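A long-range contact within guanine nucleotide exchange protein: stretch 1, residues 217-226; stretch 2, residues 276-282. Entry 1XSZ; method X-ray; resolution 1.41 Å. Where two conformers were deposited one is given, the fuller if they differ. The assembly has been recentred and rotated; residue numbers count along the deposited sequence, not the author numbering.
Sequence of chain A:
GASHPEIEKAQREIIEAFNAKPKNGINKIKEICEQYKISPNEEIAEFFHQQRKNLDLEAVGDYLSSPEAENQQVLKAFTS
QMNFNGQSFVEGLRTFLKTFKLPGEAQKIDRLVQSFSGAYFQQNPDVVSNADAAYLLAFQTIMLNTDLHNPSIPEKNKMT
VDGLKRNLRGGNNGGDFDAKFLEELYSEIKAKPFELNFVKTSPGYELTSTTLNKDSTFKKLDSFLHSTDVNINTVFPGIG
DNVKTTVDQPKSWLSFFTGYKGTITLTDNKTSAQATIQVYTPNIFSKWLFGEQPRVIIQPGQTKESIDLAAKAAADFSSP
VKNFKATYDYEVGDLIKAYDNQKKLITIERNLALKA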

# COMPACT_ATOMS: atom_id res chain seq x y z
N THR A 217 -1.24 14.73 19.68
CA THR A 217 -0.22 14.48 18.67
C THR A 217 -0.87 14.23 17.32
O THR A 217 -0.40 14.71 16.30
N PHE A 218 -1.97 13.47 17.32
CA PHE A 218 -2.67 13.20 16.07
C PHE A 218 -3.15 14.52 15.46
O PHE A 218 -3.01 14.73 14.26
N LYS A 219 -3.70 15.40 16.29
CA LYS A 219 -4.20 16.68 15.80
C LYS A 219 -3.09 17.51 15.17
O LYS A 219 -3.27 18.09 14.10
N LYS A 220 -1.93 17.56 15.82
CA LYS A 220 -0.81 18.32 15.28
C LYS A 220 -0.31 17.69 13.99
O LYS A 220 0.07 18.38 13.05
N LEU A 221 -0.32 16.36 13.95
CA LEU A 221 0.12 15.64 12.76
C LEU A 221 -0.81 15.91 11.59
O LEU A 221 -0.37 16.15 10.47
N ASP A 222 -2.11 15.86 11.86
CA ASP A 222 -3.12 16.10 10.84
C ASP A 222 -2.95 17.49 10.24
O ASP A 222 -2.99 17.66 9.02
N SER A 223 -2.75 18.48 11.11
CA SER A 223 -2.58 19.86 10.66
C SER A 223 -1.29 20.04 9.87
O SER A 223 -1.23 20.81 8.91
N PHE A 224 -0.25 19.32 10.29
CA PHE A 224 1.05 19.40 9.63
C PHE A 224 0.99 19.06 8.15
O PHE A 224 1.78 19.56 7.35
N LEU A 225 0.04 18.20 7.77
CA LEU A 225 -0.12 17.80 6.38
C LEU A 225 -0.29 18.97 5.41
O LEU A 225 0.17 18.91 4.27
N HIS A 226 -0.94 20.03 5.86
CA HIS A 226 -1.14 21.19 5.00
C HIS A 226 -0.40 22.42 5.52
O HIS A 226 -0.80 23.55 5.25
N THR A 276 8.52 6.99 7.47
CA THR A 276 7.36 7.54 6.79
C THR A 276 6.16 7.45 7.73
O THR A 276 6.05 6.53 8.55
N ILE A 277 5.28 8.43 7.62
CA ILE A 277 4.09 8.48 8.44
C ILE A 277 2.89 8.71 7.54
O ILE A 277 2.78 9.76 6.89
N GLN A 278 2.01 7.72 7.47
CA GLN A 278 0.80 7.81 6.66
C GLN A 278 -0.39 8.13 7.54
O GLN A 278 -0.51 7.60 8.64
N VAL A 279 -1.28 8.98 7.05
CA VAL A 279 -2.46 9.35 7.80
C VAL A 279 -3.73 9.03 7.01
O VAL A 279 -3.81 9.31 5.81
N TYR A 280 -4.70 8.43 7.68
CA TYR A 280 -5.98 8.09 7.08
C TYR A 280 -7.11 8.54 8.00
O TYR A 280 -7.05 8.32 9.20
N THR A 281 -8.13 9.18 7.44
CA THR A 281 -9.29 9.58 8.22
C THR A 281 -10.49 9.03 7.47
O THR A 281 -10.59 9.16 6.24
N PRO A 282 -11.42 8.41 8.19
CA PRO A 282 -12.61 7.83 7.56
C PRO A 282 -13.62 8.76 6.92
O PRO A 282 -13.85 9.87 7.39

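A strand that lies against a helix usually offers it every second residue, because the side chains of an extended chain alternate between the two faces, while the helix answers with residues three or four positions apart. The contact between residues 276-282 and 217-226 of this guanine nucleotide exchange protein is a compact example. The axes of strand and helix cross almost at right angles, at 94°, and approach to 9.9 Å, so the meeting is local and buries 285 Å² in all, counting both sides.

Thr-276, with chi1 in p, is out of reach of the helix, and the contact begins at Ile-277. Its CA-to-CB bond points toward the helix, and its side chain adopts m for chi1 and t for chi2. Ile-277 CG2 lies 3.8 Å from Leu-221 CD2, a close van der Waals contact between two buried aliphatic groups.

Gln-278 points away, as the alternation predicts. Its chi1 is m and its chi2 t, and its polar end is served on the far face of the strand, where Tyr-280 OH donates a hydrogen bond to Gln-278 OE1 at 2.7 Å; its NE2 is satisfied elsewhere in the structure.

Val-279 is the centre of the packing. It points toward the helix with chi1 in t and has the largest covered area of any residue here, 80 Å². Phe-218, Leu-221 and Leu-225 converge on it. Val-279 CG2 sits 3.8 Å from Leu-221 CD2, so that one leucine methyl touches both Ile-277 and Val-279. Leu-221 points toward the strand in the t, p rotamer. Leu-225, also directed toward the strand but in m, t, brings CD1 to 4.0 Å from Val-279 CB. Phe-218 leaves its backbone sideways, yet with chi1 at t its ring reaches back, and CE1 comes within 4.3 Å of Val-279 CG1.

Tyr-280 again points away, with chi1 in m, on the same face of the strand as Gln-278.

Thr-281, beyond the end of the strand, still keeps the alternation and points toward the helix. With chi1 in p, Thr-281 sets its methyl CG2 4.1 Å from Phe-218 CZ, at the ring edge and near its plane. Pro-282 is out of reach.

No hydrogen bond joins the two stretches. The contact rests on apolar packing, and the polar pairing of Gln-278 and Tyr-280 is kept to the other face of the strand.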

# COMPACT_ATOMS: atom_id res chain seq x y z
CB THR A 217 0.67 13.29 19.06
OG1 THR A 217 1.35 13.58 20.29
CG2 THR A 217 1.72 13.02 17.99
CB PHE A 218 -3.88 12.30 16.30
CG PHE A 218 -4.67 12.02 15.05
CD1 PHE A 218 -4.26 11.04 14.15
CD2 PHE A 218 -5.80 12.77 14.74
CE1 PHE A 218 -4.96 10.81 12.97
CE2 PHE A 218 -6.51 12.55 13.56
CZ PHE A 218 -6.09 11.57 12.67
CB LYS A 219 -4.84 17.46 16.95
CG LYS A 219 -6.14 16.87 17.44
CD LYS A 219 -6.69 17.65 18.62
CE LYS A 219 -8.04 17.12 19.07
NZ LYS A 219 -9.06 17.29 18.01
CB LYS A 220 0.34 18.38 16.30
CG LYS A 220 0.04 19.23 17.52
CD LYS A 220 1.24 19.27 18.46
CE LYS A 220 1.00 20.19 19.65
NZ LYS A 220 -0.18 19.77 20.46
CB LEU A 221 0.15 14.14 13.06
CG LEU A 221 0.54 13.23 11.89
CD1 LEU A 221 1.95 13.54 11.44
CD2 LEU A 221 0.43 11.78 12.33
CB ASP A 222 -4.51 15.92 11.46
CG ASP A 222 -5.61 15.91 10.43
OD1 ASP A 222 -5.35 15.52 9.27
OD2 ASP A 222 -6.75 16.29 10.78
CB SER A 223 -2.58 20.81 11.86
OG SER A 223 -2.37 22.15 11.46
CB PHE A 224 2.05 18.48 10.35
CG PHE A 224 3.46 18.62 9.87
CD1 PHE A 224 3.93 17.88 8.78
CD2 PHE A 224 4.33 19.50 10.50
CE1 PHE A 224 5.23 18.02 8.34
CE2 PHE A 224 5.64 19.65 10.06
CZ PHE A 224 6.10 18.91 8.98
CB LEU A 225 -1.31 16.85 6.24
CG LEU A 225 -1.10 15.47 6.86
CD1 LEU A 225 -2.40 14.69 6.83
CD2 LEU A 225 -0.01 14.73 6.09
CB HIS A 226 -2.63 21.51 4.85
CG HIS A 226 -3.30 21.88 6.14
ND1 HIS A 226 -3.51 20.98 7.16
CD2 HIS A 226 -3.83 23.06 6.56
CE1 HIS A 226 -4.13 21.58 8.16
NE2 HIS A 226 -4.33 22.85 7.82
CB THR A 276 7.02 6.79 5.49
OG1 THR A 276 6.85 5.40 5.77
CG2 THR A 276 8.11 6.99 4.46
CB ILE A 277 4.17 9.61 9.49
CG1 ILE A 277 5.41 9.43 10.37
CG2 ILE A 277 2.91 9.63 10.34
CD1 ILE A 277 5.60 10.52 11.40
CB GLN A 278 0.53 6.47 5.96
CG GLN A 278 1.65 5.97 5.10
CD GLN A 278 1.38 4.55 4.63
OE1 GLN A 278 0.34 4.28 4.03
NE2 GLN A 278 2.32 3.66 4.90
CB VAL A 279 -2.45 10.86 8.13
CG1 VAL A 279 -3.73 11.25 8.84
CG2 VAL A 279 -1.24 11.20 8.99
CB TYR A 280 -6.14 6.57 6.86
CG TYR A 280 -5.12 5.95 5.95
CD1 TYR A 280 -3.83 5.68 6.39
CD2 TYR A 280 -5.43 5.68 4.61
CE1 TYR A 280 -2.87 5.16 5.54
CE2 TYR A 280 -4.48 5.16 3.75
CZ TYR A 280 -3.20 4.90 4.21
OH TYR A 280 -2.24 4.43 3.35
CB THR A 281 -9.39 11.12 8.40
OG1 THR A 281 -9.44 11.76 7.13
CG2 THR A 281 -8.19 11.64 9.17
CB PRO A 282 -13.22 7.01 8.69
CG PRO A 282 -12.88 7.83 9.91
CD PRO A 282 -11.44 8.19 9.65